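Local coordinates for GrpU microcompartment shell protein (PDB 4OLP) that forms hexameric tiles of a glycyl-radical bacterial microcompartment shell and probably carries an iron-sulfur cluster for electron transport, at residues Y50-Q53 and A54-A58. Residues are numbered along the deposited sequence; the frame is centred on the assembly and turned at random.
Sequences YADQ and ASKSA
Lys-56 reaches back one helical turn to Asp-52, and its NZ lies 2.8 Å from OD2 of Asp-52 in a salt bridge. The ammonium takes the syn lone pair of that oxygen, on the side where OD1 sits. The two side chains meet at a slant: CG of Asp-52 stands anti to its backbone N (chi1 172°), while CG of Lys-56 is anti to its own carbonyl carbon (chi1 -69°) and the chain runs extended from there. This carries the lysine methylenes past the aspartate carbonyl, with Lys-56 CG 3.4 Å from Asp-52 O. The carboxylate is probably steadied from its other oxygen too: OD1 accepts from Thr-10 N and Thr-13 OG1 of a neighbouring subunit, while NZ donates to the carbonyls of Asn-7 and Ala-8 there, and Ser-55 OG bonds to Thr-10 OG1 of the same subunit. The ion pair thus belongs to a subunit interface in the six-chain assembly, on the last turns of helix 44-56 of the BMC domain. Ala-51 and Ala-54 rest on Val-60 and Val-62 of strand 60-65.

Ser-55 folds its hydroxyl back onto the preceding turn, OG donating to Asp-52 O at 2.7 Å. Asp-52 O also accepts from Lys-56 N at 3.0 Å, and both donors come in from the same face of its plane. At the end of the helix, Gln-53 O receives two donors from Ser-57: the amide N at 3.0 Å, in the carbonyl plane, and OG at 3.3 Å, well above it. Ser-57 is where the backbone leaves helical geometry, its psi swinging to 142°.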
ATOM      1  N   TYR B  50     -22.453  -4.010  -7.804  1.00 79.27           N
ATOM      2  CA  TYR B  50     -23.493  -3.367  -7.034  1.00 83.95           C
ATOM      3  C   TYR B  50     -23.674  -1.888  -7.372  1.00 80.40           C
ATOM      4  O   TYR B  50     -24.790  -1.395  -7.285  1.00 80.68           O
ATOM      5  CB  TYR B  50     -23.282  -3.612  -5.535  1.00 87.03           C
ATOM      6  CG  TYR B  50     -23.630  -5.035  -5.135  1.00 91.24           C
ATOM      7  CD1 TYR B  50     -24.923  -5.519  -5.284  1.00 94.54           C
ATOM      8  CD2 TYR B  50     -22.654  -5.893  -4.631  1.00 92.46           C
ATOM      9  CE1 TYR B  50     -25.227  -6.824  -4.930  1.00105.04           C
ATOM     10  CE2 TYR B  50     -22.948  -7.194  -4.280  1.00100.97           C
ATOM     11  CZ  TYR B  50     -24.236  -7.661  -4.430  1.00107.71           C
ATOM     12  OH  TYR B  50     -24.525  -8.967  -4.062  1.00116.13           O
ATOM     13  N   ALA B  51     -22.610  -1.195  -7.788  1.00 80.63           N
ATOM     14  CA  ALA B  51     -22.735   0.206  -8.243  1.00 76.59           C
ATOM     15  C   ALA B  51     -23.628   0.303  -9.461  1.00 77.91           C
ATOM     16  O   ALA B  51     -24.544   1.116  -9.550  1.00 83.23           O
ATOM     17  CB  ALA B  51     -21.384   0.787  -8.590  1.00 73.08           C
ATOM     18  N   ASP B  52     -23.373  -0.599 -10.388  1.00 80.38           N
ATOM     19  CA  ASP B  52     -24.078  -0.628 -11.636  1.00 86.67           C
ATOM     20  C   ASP B  52     -25.576  -0.819 -11.357  1.00 91.01           C
ATOM     21  O   ASP B  52     -26.419  -0.135 -11.950  1.00 87.16           O
ATOM     22  CB  ASP B  52     -23.522  -1.764 -12.484  1.00 88.24           C
ATOM     23  CG  ASP B  52     -24.323  -1.994 -13.735  1.00 94.12           C
ATOM     24  OD1 ASP B  52     -24.157  -1.199 -14.679  1.00 94.41           O
ATOM     25  OD2 ASP B  52     -25.115  -2.972 -13.762  1.00 93.72           O
ATOM     26  N   GLN B  53     -25.884  -1.750 -10.453  1.00 93.56           N
ATOM     27  CA  GLN B  53     -27.242  -1.981  -9.985  1.00101.35           C
ATOM     28  C   GLN B  53     -27.850  -0.656  -9.542  1.00 98.88           C
ATOM     29  O   GLN B  53     -28.872  -0.190 -10.065  1.00104.84           O
ATOM     30  CB  GLN B  53     -27.169  -2.924  -8.731  1.00104.12           C
ATOM     31  CG  GLN B  53     -26.827  -4.397  -8.932  1.00109.85           C
ATOM     32  CD  GLN B  53     -27.910  -5.107  -9.679  1.00112.63           C
ATOM     33  OE1 GLN B  53     -28.239  -4.730 -10.801  1.00111.65           O
ATOM     34  NE2 GLN B  53     -28.495  -6.134  -9.057  1.00116.61           N
ATOM     35  N   ALA B  54     -27.172  -0.028  -8.597  1.00 92.43           N
ATOM     36  CA  ALA B  54     -27.619   1.226  -8.020  1.00 93.74           C
ATOM     37  C   ALA B  54     -27.755   2.342  -9.037  1.00 99.40           C
ATOM     38  O   ALA B  54     -28.653   3.186  -8.922  1.00100.91           O
ATOM     39  CB  ALA B  54     -26.652   1.670  -6.950  1.00 89.08           C
ATOM     40  N   SER B  55     -26.853   2.371 -10.013  1.00 97.22           N
ATOM     41  CA  SER B  55     -26.920   3.403 -11.030  1.00 96.30           C
ATOM     42  C   SER B  55     -28.162   3.205 -11.890  1.00 94.26           C
ATOM     43  O   SER B  55     -28.729   4.180 -12.389  1.00 97.81           O
ATOM     44  CB  SER B  55     -25.666   3.397 -11.882  1.00 96.10           C
ATOM     45  OG  SER B  55     -25.669   2.296 -12.755  1.00100.32           O
ATOM     46  N   LYS B  56     -28.592   1.954 -12.043  1.00 90.06           N
ATOM     47  CA  LYS B  56     -29.804   1.652 -12.804  1.00 94.73           C
ATOM     48  C   LYS B  56     -31.038   1.980 -11.978  1.00 98.02           C
ATOM     49  O   LYS B  56     -32.099   2.251 -12.530  1.00 98.91           O
ATOM     50  CB  LYS B  56     -29.834   0.187 -13.254  1.00100.60           C
ATOM     51  CG  LYS B  56     -28.804  -0.113 -14.307  1.00109.38           C
ATOM     52  CD  LYS B  56     -28.591  -1.601 -14.494  1.00116.25           C
ATOM     53  CE  LYS B  56     -27.724  -1.876 -15.718  1.00115.04           C
ATOM     54  NZ  LYS B  56     -27.116  -3.235 -15.683  1.00115.59           N
ATOM     55  N   SER B  57     -30.897   1.942 -10.657  1.00 98.93           N
ATOM     56  CA  SER B  57     -32.010   2.247  -9.772  1.00103.03           C
ATOM     57  C   SER B  57     -32.228   3.749  -9.645  1.00 97.89           C
ATOM     58  O   SER B  57     -31.287   4.529  -9.554  1.00 90.49           O
ATOM     59  CB  SER B  57     -31.807   1.652  -8.366  1.00104.88           C
ATOM     60  OG  SER B  57     -31.638   0.236  -8.368  1.00104.14           O
ATOM     61  N   ALA B  58     -33.493   4.142  -9.582  1.00 98.27           N
ATOM     62  CA  ALA B  58     -33.815   5.539  -9.372  1.00102.86           C
ATOM     63  C   ALA B  58     -33.583   5.766  -7.897  1.00 98.79           C
ATOM     64  O   ALA B  58     -33.421   4.801  -7.158  1.00 99.87           O
ATOM     65  CB  ALA B  58     -35.256   5.837  -9.738  1.00105.10           C
TER